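Local coordinates for protein putative isomerase (Streptomyces coelicolor A3, PDB 2OQH) that probably acts in sugar-acid metabolism as an enolase-superfamily enzyme of the mandelate racemase and muconate lactonizing group, possibly dehydrating D-glucarate, at residues A[184-187]-A[191-194]; A[149-154]-A[179-184]; A[35-40]-A[357-362]. All coordinates share one frame; numbering follows the deposited sequence.

Interaction 1: residues A[184-187]-A[191-194]; sequences AVRE and GVNL
The side chains of Arg-186 and Leu-194 run antiparallel alongside one another where the end of helix 175-188 turns back into strand 193-197. The packed side of the contact is apolar and buried: CG1 of Val-185 reaches CD1 of Leu-194 at 4.0 Å, the two side chains crossing at a slant, and CD2 of Leu-194 lies 4.1 Å from CB of Arg-186. With chi1 at -172°, CG of Leu-194 stands opposite its own backbone N, which carries both methyls toward the helix. The other side is polar and wetter. Bends at chi2 (58°) and chi3 bring the arginine's guanidinium back against the incoming loop; CB of Leu-194 sits over one face, 3.5 Å from NH2, while NH1 uses an N-H near the guanidinium plane to bond the carbonyl O of Val-192 at 2.8 Å. That bond is fairly straight, 163° at the hydrogen, and lies in the carbonyl plane. A water takes one hydrogen bond from NH2 of Arg-186 and another from the backbone N of Leu-194, bridging helix and strand. NE and NH1 also bond the carbonyls of Leu-217 and Leu-189, linking the turn after the arginine's own helix to the loop carrying Leu-217. A leucine in place of Arg-186 would probably leave the Val-192 carbonyl without this donor and the bridging water without one of its anchors, weakening the hold on the turn. This is the helix-to-strand return of a beta-alpha-beta unit, strand 166-170, helix 175-188 and strand 193-197, in the TIM-barrel domain of the enolase superfamily.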
loop_
_atom_site.group_PDB
_atom_site.type_symbol
_atom_site.label_atom_id
_atom_site.label_comp_id
_atom_site.label_asym_id
_atom_site.label_seq_id
_atom_site.Cartn_x
_atom_site.Cartn_y
_atom_site.Cartn_z
ATOM N N ALA A 184 -15.667 -10.686 -19.150
ATOM C CA ALA A 184 -15.493 -9.791 -20.291
ATOM C C ALA A 184 -14.059 -9.276 -20.345
ATOM O O ALA A 184 -13.419 -9.300 -21.397
ATOM C CB ALA A 184 -16.460 -8.625 -20.185
ATOM N N VAL A 185 -13.552 -8.815 -19.207
ATOM C CA VAL A 185 -12.194 -8.307 -19.164
ATOM C C VAL A 185 -11.192 -9.382 -19.566
ATOM O O VAL A 185 -10.300 -9.126 -20.371
ATOM C CB VAL A 185 -11.838 -7.766 -17.762
ATOM C CG1 VAL A 185 -10.371 -7.349 -17.711
ATOM C CG2 VAL A 185 -12.719 -6.581 -17.445
ATOM N N ARG A 186 -11.344 -10.583 -19.012
ATOM C CA ARG A 186 -10.439 -11.684 -19.328
ATOM C C ARG A 186 -10.490 -12.052 -20.810
ATOM O O ARG A 186 -9.455 -12.315 -21.425
ATOM C CB ARG A 186 -10.778 -12.927 -18.493
ATOM C CG ARG A 186 -10.033 -14.187 -18.934
ATOM C CD ARG A 186 -8.525 -13.987 -18.870
ATOM N NE ARG A 186 -8.009 -14.088 -17.510
ATOM C CZ ARG A 186 -6.868 -13.540 -17.101
ATOM N NH1 ARG A 186 -6.124 -12.837 -17.950
ATOM N NH2 ARG A 186 -6.458 -13.715 -15.850
ATOM N N GLU A 187 -11.692 -12.081 -21.378
ATOM C CA GLU A 187 -11.834 -12.427 -22.790
ATOM C C GLU A 187 -11.121 -11.381 -23.647
ATOM O O GLU A 187 -10.523 -11.717 -24.669
ATOM C CB GLU A 187 -13.310 -12.505 -23.187
ATOM C CG GLU A 187 -13.574 -13.363 -24.429
ATOM C CD GLU A 187 -15.042 -13.377 -24.835
ATOM O OE1 GLU A 187 -15.492 -12.393 -25.468
ATOM O OE2 GLU A 187 -15.750 -14.364 -24.510
ATOM N N GLY A 191 -3.857 -12.275 -21.583
ATOM C CA GLY A 191 -2.609 -12.400 -20.847
ATOM C C GLY A 191 -2.289 -11.458 -19.705
ATOM O O GLY A 191 -1.161 -11.445 -19.215
ATOM N N VAL A 192 -3.254 -10.670 -19.263
ATOM C CA VAL A 192 -2.979 -9.758 -18.169
ATOM C C VAL A 192 -3.224 -10.475 -16.841
ATOM O O VAL A 192 -4.049 -11.387 -16.766
ATOM C CB VAL A 192 -3.901 -8.517 -18.244
ATOM C CG1 VAL A 192 -5.306 -8.880 -17.782
ATOM C CG2 VAL A 192 -3.336 -7.398 -17.403
ATOM N N ASN A 193 -2.487 -10.087 -15.808
ATOM C CA ASN A 193 -2.704 -10.660 -14.485
ATOM C C ASN A 193 -3.975 -9.967 -14.001
ATOM O O ASN A 193 -4.009 -8.748 -13.875
ATOM C CB ASN A 193 -1.543 -10.332 -13.548
ATOM C CG ASN A 193 -0.332 -11.179 -13.815
ATOM O OD1 ASN A 193 -0.425 -12.401 -13.855
ATOM N ND2 ASN A 193 0.817 -10.539 -13.995
ATOM N N LEU A 194 -5.016 -10.743 -13.732
ATOM C CA LEU A 194 -6.292 -10.180 -13.312
ATOM C C LEU A 194 -6.654 -10.498 -11.859
ATOM O O LEU A 194 -6.458 -11.624 -11.396
ATOM C CB LEU A 194 -7.382 -10.694 -14.253
ATOM C CG LEU A 194 -8.782 -10.101 -14.139
ATOM C CD1 LEU A 194 -8.726 -8.604 -14.339
ATOM C CD2 LEU A 194 -9.678 -10.743 -15.193
HETATM O O HOH W 1 -4.235 -13.604 -13.976
#

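Interaction 2: residues A[149-154]-A[179-184]; sequences KAMAEH and VAILRA
The helical segments 149-154 and 179-184 run in roughly the same direction, their axes approaching to 8.2 Å and crossing at -43°, and the backbones come nearest at Ala-152 and Ala-184, whose CA atoms are 5.6 Å apart. Small side chains permit this closeness. CB of Ala-152 meets CB of Ala-184 at 4.0 Å and comes still nearer to the carbonyl O of Ala-184, at 3.7 Å, so a methyl group rests partly against main chain. On the Ala-184 side, the CB also approaches the backbone N of Lys-149, about one turn earlier on the first helix, whose CB is directed away from the second helix. Larger groups meet at the pair Met-151 and Ile-181. Here CB of the selenomethionine at position Met-151 packs on CG2 of Ile-181 at 3.8 Å, and its CG faces both methyls of the isoleucine, 4.0 Å from CG2 and 4.1 Å from CD1. In Ile-181 the CG1 arm lies beside the backbone N (chi1 -68°) and continues to CD1, while CG2 takes the place beside the carbonyl carbon; both arms of the side chain thus offer a methyl to Met-151. No hydrogen bond joins the two segments, and the contact is held by apolar packing. Behind it, Leu-169 of strand 166-170 receives both Met-151 and Ile-181, seating the pair on the barrel wall. Pro-148 and Leu-147 extend the same interface along helix 147-162, while helix 175-188 also packs, through Val-179 and Leu-182, on helix 204-214, the next in the outer layer of the barrel.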
loop_
_atom_site.group_PDB
_atom_site.type_symbol
_atom_site.label_atom_id
_atom_site.label_comp_id
_atom_site.label_asym_id
_atom_site.label_seq_id
_atom_site.Cartn_x
_atom_site.Cartn_y
_atom_site.Cartn_z
ATOM N N LYS A 149 -19.141 -5.202 -21.209
ATOM C CA LYS A 149 -18.425 -4.796 -22.423
ATOM C C LYS A 149 -17.763 -3.436 -22.206
ATOM O O LYS A 149 -16.635 -3.191 -22.650
ATOM C CB LYS A 149 -19.405 -4.692 -23.596
ATOM C CG LYS A 149 -18.763 -4.651 -24.987
ATOM C CD LYS A 149 -19.831 -4.345 -26.045
ATOM C CE LYS A 149 -19.408 -4.780 -27.437
ATOM N NZ LYS A 149 -19.281 -6.266 -27.512
ATOM N N ALA A 150 -18.479 -2.553 -21.522
ATOM C CA ALA A 150 -17.985 -1.214 -21.244
ATOM C C ALA A 150 -16.692 -1.264 -20.440
ATOM O O ALA A 150 -15.727 -0.567 -20.758
ATOM C CB ALA A 150 -19.046 -0.418 -20.483
HETATM N N MSE A 151 -16.682 -2.094 -19.401
HETATM C CA MSE A 151 -15.514 -2.240 -18.541
HETATM C C MSE A 151 -14.352 -2.872 -19.299
HETATM O O MSE A 151 -13.213 -2.447 -19.146
HETATM C CB MSE A 151 -15.864 -3.093 -17.316
HETATM C CG MSE A 151 -16.931 -2.498 -16.399
HETATM SE SE MSE A 151 -16.333 -0.915 -15.431
HETATM C CE MSE A 151 -15.320 -1.811 -14.035
ATOM N N ALA A 152 -14.642 -3.877 -20.120
ATOM C CA ALA A 152 -13.610 -4.557 -20.897
ATOM C C ALA A 152 -12.913 -3.576 -21.842
ATOM O O ALA A 152 -11.691 -3.602 -21.987
ATOM C CB ALA A 152 -14.226 -5.703 -21.684
ATOM N N GLU A 153 -13.698 -2.719 -22.492
ATOM C CA GLU A 153 -13.141 -1.717 -23.398
ATOM C C GLU A 153 -12.246 -0.767 -22.611
ATOM O O GLU A 153 -11.137 -0.451 -23.035
ATOM C CB GLU A 153 -14.261 -0.920 -24.068
ATOM C CG GLU A 153 -14.793 -1.549 -25.341
ATOM C CD GLU A 153 -16.072 -0.887 -25.813
ATOM O OE1 GLU A 153 -16.125 0.364 -25.860
ATOM O OE2 GLU A 153 -17.026 -1.623 -26.137
ATOM N N HIS A 154 -12.736 -0.313 -21.461
ATOM C CA HIS A 154 -11.962 0.593 -20.624
ATOM C C HIS A 154 -10.681 -0.082 -20.155
ATOM O O HIS A 154 -9.622 0.536 -20.123
ATOM C CB HIS A 154 -12.767 1.024 -19.400
ATOM C CG HIS A 154 -12.038 1.990 -18.521
ATOM N ND1 HIS A 154 -11.705 3.262 -18.934
ATOM C CD2 HIS A 154 -11.554 1.862 -17.264
ATOM C CE1 HIS A 154 -11.047 3.877 -17.966
ATOM N NE2 HIS A 154 -10.943 3.049 -16.942
ATOM N N VAL A 179 -18.629 -10.910 -11.527
ATOM C CA VAL A 179 -18.223 -12.070 -12.313
ATOM C C VAL A 179 -18.406 -11.799 -13.809
ATOM O O VAL A 179 -17.539 -12.137 -14.620
ATOM C CB VAL A 179 -19.041 -13.321 -11.913
ATOM C CG1 VAL A 179 -18.602 -14.524 -12.736
ATOM C CG2 VAL A 179 -18.864 -13.600 -10.425
ATOM N N ALA A 180 -19.534 -11.186 -14.168
ATOM C CA ALA A 180 -19.823 -10.870 -15.568
ATOM C C ALA A 180 -18.735 -9.956 -16.124
ATOM O O ALA A 180 -18.266 -10.144 -17.242
ATOM C CB ALA A 180 -21.188 -10.193 -15.682
ATOM N N ILE A 181 -18.343 -8.968 -15.330
ATOM C CA ILE A 181 -17.305 -8.025 -15.728
ATOM C C ILE A 181 -15.968 -8.719 -15.936
ATOM O O ILE A 181 -15.311 -8.530 -16.963
ATOM C CB ILE A 181 -17.123 -6.925 -14.662
ATOM C CG1 ILE A 181 -18.362 -6.034 -14.631
ATOM C CG2 ILE A 181 -15.872 -6.105 -14.948
ATOM C CD1 ILE A 181 -18.342 -5.024 -13.526
ATOM N N LEU A 182 -15.563 -9.523 -14.956
ATOM C CA LEU A 182 -14.292 -10.230 -15.042
ATOM C C LEU A 182 -14.202 -11.132 -16.272
ATOM O O LEU A 182 -13.146 -11.230 -16.896
ATOM C CB LEU A 182 -14.057 -11.035 -13.757
ATOM C CG LEU A 182 -13.898 -10.164 -12.506
ATOM C CD1 LEU A 182 -13.958 -11.024 -11.252
ATOM C CD2 LEU A 182 -12.580 -9.395 -12.587
ATOM N N ARG A 183 -15.304 -11.784 -16.627
ATOM C CA ARG A 183 -15.316 -12.661 -17.796
ATOM C C ARG A 183 -15.024 -11.846 -19.049
ATOM O O ARG A 183 -14.232 -12.256 -19.897
ATOM C CB ARG A 183 -16.676 -13.354 -17.942
ATOM C CG ARG A 183 -16.899 -14.485 -16.963
ATOM C CD ARG A 183 -18.342 -14.948 -16.960
ATOM N NE ARG A 183 -18.516 -16.127 -16.117
ATOM C CZ ARG A 183 -19.691 -16.578 -15.693
ATOM N NH1 ARG A 183 -20.812 -15.946 -16.031
ATOM N NH2 ARG A 183 -19.746 -17.659 -14.921
ATOM N N ALA A 184 -15.667 -10.686 -19.150
ATOM C CA ALA A 184 -15.493 -9.791 -20.291
ATOM C C ALA A 184 -14.059 -9.276 -20.345
ATOM O O ALA A 184 -13.419 -9.300 -21.397
ATOM C CB ALA A 184 -16.460 -8.625 -20.185
#

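Interaction 3: residues A[35-40]-A[357-362]; sequences VVRVRT and VDEDKL
Val-35 and Leu-362 form the apolar half of this contact, in which CD1 of the leucine lies 4.1 Å from CB of Val-35 and equally far from its CG2. A chi1 of 170° turns the isobutyl group of Leu-362 from the first turn of helix 359-368 onto the strand. Two residues along the strand, on the same side of it, Arg-37 supplies the polar half. Glu-359 lies at the edge of its guanidinium, nearest NH1, but the salt bridge is long, 3.9 Å from NH1 to OE2, and OE1 is no nearer. The two planar groups stand 76° apart and both oxygens are about equally distant from NH1, a splayed, long-range pairing rather than a flat two-bond one. A stronger mate for Arg-37 is Asp-9, on the adjoining strand 5-15, which makes a salt bridge with NH2. Over one guanidinium face lies NH2 of Arg-39, 3.2 Å above the plane; Arg-39 in turn pairs with Glu-45 of strand 45-51. In the next shell, Asp-358 caps the helix that carries Glu-359 and Leu-362, its OD1 accepting from N of Lys-361 at 2.9 Å from above the carboxylate plane. Trp-47 and Trp-11 touch both Arg-37 and Leu-362, while Ile-334 flanks Val-35 and Leu-362. The contact thereby joins the three-stranded sheet of the N-terminal domain to the C-terminal helix, 317 residues farther along the chain. Its chemistry implies a fastening carried by buried apolar packing, to which Glu-359 at the exposed margin probably adds a modest attraction to Arg-37, and perhaps a weaker one to Arg-39, each of which has an acidic partner in its own sheet.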
loop_
_atom_site.group_PDB
_atom_site.type_symbol
_atom_site.label_atom_id
_atom_site.label_comp_id
_atom_site.label_asym_id
_atom_site.label_seq_id
_atom_site.Cartn_x
_atom_site.Cartn_y
_atom_site.Cartn_z
ATOM N N VAL A 35 2.007 14.753 6.939
ATOM C CA VAL A 35 3.445 14.743 6.676
ATOM C C VAL A 35 4.209 15.058 7.954
ATOM O O VAL A 35 3.818 15.939 8.724
ATOM C CB VAL A 35 3.833 15.782 5.607
ATOM C CG1 VAL A 35 5.311 15.664 5.287
ATOM C CG2 VAL A 35 2.999 15.572 4.352
ATOM N N VAL A 36 5.304 14.341 8.176
ATOM C CA VAL A 36 6.106 14.533 9.379
ATOM C C VAL A 36 7.565 14.802 9.037
ATOM O O VAL A 36 8.084 14.254 8.066
ATOM C CB VAL A 36 6.038 13.273 10.279
ATOM C CG1 VAL A 36 6.944 13.437 11.494
ATOM C CG2 VAL A 36 4.595 13.015 10.701
ATOM N N ARG A 37 8.209 15.674 9.813
ATOM C CA ARG A 37 9.623 15.976 9.612
ATOM C C ARG A 37 10.368 15.755 10.919
ATOM O O ARG A 37 9.993 16.299 11.960
ATOM C CB ARG A 37 9.853 17.432 9.168
ATOM C CG ARG A 37 11.354 17.798 9.053
ATOM C CD ARG A 37 11.591 19.281 8.706
ATOM N NE ARG A 37 11.086 20.159 9.752
ATOM C CZ ARG A 37 10.791 21.446 9.589
ATOM N NH1 ARG A 37 10.954 22.031 8.409
ATOM N NH2 ARG A 37 10.305 22.142 10.605
ATOM N N VAL A 38 11.423 14.954 10.865
ATOM C CA VAL A 38 12.217 14.705 12.053
ATOM C C VAL A 38 13.535 15.455 11.910
ATOM O O VAL A 38 14.309 15.192 10.993
ATOM C CB VAL A 38 12.480 13.195 12.245
ATOM C CG1 VAL A 38 13.453 12.974 13.395
ATOM C CG2 VAL A 38 11.167 12.480 12.520
ATOM N N ARG A 39 13.779 16.394 12.820
ATOM C CA ARG A 39 15.005 17.191 12.792
ATOM C C ARG A 39 16.039 16.702 13.809
ATOM O O ARG A 39 15.708 16.436 14.960
ATOM C CB ARG A 39 14.669 18.654 13.067
ATOM C CG ARG A 39 15.877 19.569 13.095
ATOM C CD ARG A 39 15.501 20.930 13.663
ATOM N NE ARG A 39 14.447 21.588 12.885
ATOM C CZ ARG A 39 14.562 21.916 11.599
ATOM N NH1 ARG A 39 15.681 21.635 10.944
ATOM N NH2 ARG A 39 13.578 22.560 10.977
ATOM N N THR A 40 17.293 16.588 13.383
ATOM C CA THR A 40 18.358 16.121 14.272
ATOM C C THR A 40 19.425 17.190 14.522
ATOM O O THR A 40 19.706 18.011 13.646
ATOM C CB THR A 40 19.056 14.873 13.692
ATOM O OG1 THR A 40 19.814 15.239 12.534
ATOM C CG2 THR A 40 18.019 13.815 13.297
ATOM N N VAL A 357 11.921 17.564 -0.361
ATOM C CA VAL A 357 10.640 18.202 -0.090
ATOM C C VAL A 357 10.606 19.719 -0.245
ATOM O O VAL A 357 11.435 20.428 0.316
ATOM C CB VAL A 357 10.149 17.872 1.334
ATOM C CG1 VAL A 357 8.762 18.474 1.561
ATOM C CG2 VAL A 357 10.128 16.367 1.538
ATOM N N ASP A 358 9.622 20.202 -0.999
ATOM C CA ASP A 358 9.414 21.632 -1.225
ATOM C C ASP A 358 8.578 22.147 -0.050
ATOM O O ASP A 358 7.369 21.899 0.020
ATOM C CB ASP A 358 8.639 21.834 -2.530
ATOM C CG ASP A 358 8.456 23.294 -2.891
ATOM O OD1 ASP A 358 8.109 24.101 -2.004
ATOM O OD2 ASP A 358 8.642 23.629 -4.081
ATOM N N GLU A 359 9.207 22.863 0.873
ATOM C CA GLU A 359 8.475 23.367 2.027
ATOM C C GLU A 359 7.411 24.404 1.699
ATOM O O GLU A 359 6.374 24.466 2.364
ATOM C CB GLU A 359 9.449 23.912 3.070
ATOM C CG GLU A 359 10.053 22.815 3.932
ATOM C CD GLU A 359 11.243 23.289 4.726
ATOM O OE1 GLU A 359 11.163 24.411 5.269
ATOM O OE2 GLU A 359 12.249 22.543 4.813
ATOM N N ASP A 360 7.648 25.211 0.670
ATOM C CA ASP A 360 6.669 26.223 0.291
ATOM C C ASP A 360 5.361 25.537 -0.093
ATOM O O ASP A 360 4.290 25.935 0.359
ATOM C CB ASP A 360 7.192 27.067 -0.879
ATOM C CG ASP A 360 8.472 27.803 -0.535
ATOM O OD1 ASP A 360 8.550 28.367 0.581
ATOM O OD2 ASP A 360 9.398 27.824 -1.378
ATOM N N LYS A 361 5.453 24.493 -0.912
ATOM C CA LYS A 361 4.267 23.752 -1.335
ATOM C C LYS A 361 3.617 23.077 -0.136
ATOM O O LYS A 361 2.388 23.055 -0.011
ATOM C CB LYS A 361 4.633 22.694 -2.378
ATOM C CG LYS A 361 5.058 23.265 -3.731
ATOM C CD LYS A 361 5.158 22.159 -4.771
ATOM C CE LYS A 361 5.334 22.712 -6.172
ATOM N NZ LYS A 361 5.311 21.626 -7.207
ATOM N N LEU A 362 4.451 22.513 0.736
ATOM C CA LEU A 362 3.956 21.854 1.937
ATOM C C LEU A 362 3.122 22.868 2.711
ATOM O O LEU A 362 1.983 22.596 3.097
ATOM C CB LEU A 362 5.123 21.377 2.809
ATOM C CG LEU A 362 4.773 20.872 4.216
ATOM C CD1 LEU A 362 3.923 19.586 4.114
ATOM C CD2 LEU A 362 6.060 20.612 5.002
#

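Interactions 1 and 2 are neighbours on helix 175-188: they share Ala-184, their centres lie 9 Å apart, and they touch where CB of Ala-152 reaches N of Val-185 at 4.0 Å. Together they fix that helix laterally to helix 147-162 and, through its C-terminal turn, to strand 193-197. Interaction 3 stands apart, about 42 Å between centres from interaction 1 and across the chain's centre, linking the N-terminal domain to the C-terminal helix rather than parts of the barrel. Interaction 2 is buried, has no hydrogen bond and is held by apolar side chains; interaction 1, partly buried, adds an arginine and a water at its margin; interaction 3 combines buried packing with a long ion pair between a buried arginine and an exposed glutamate.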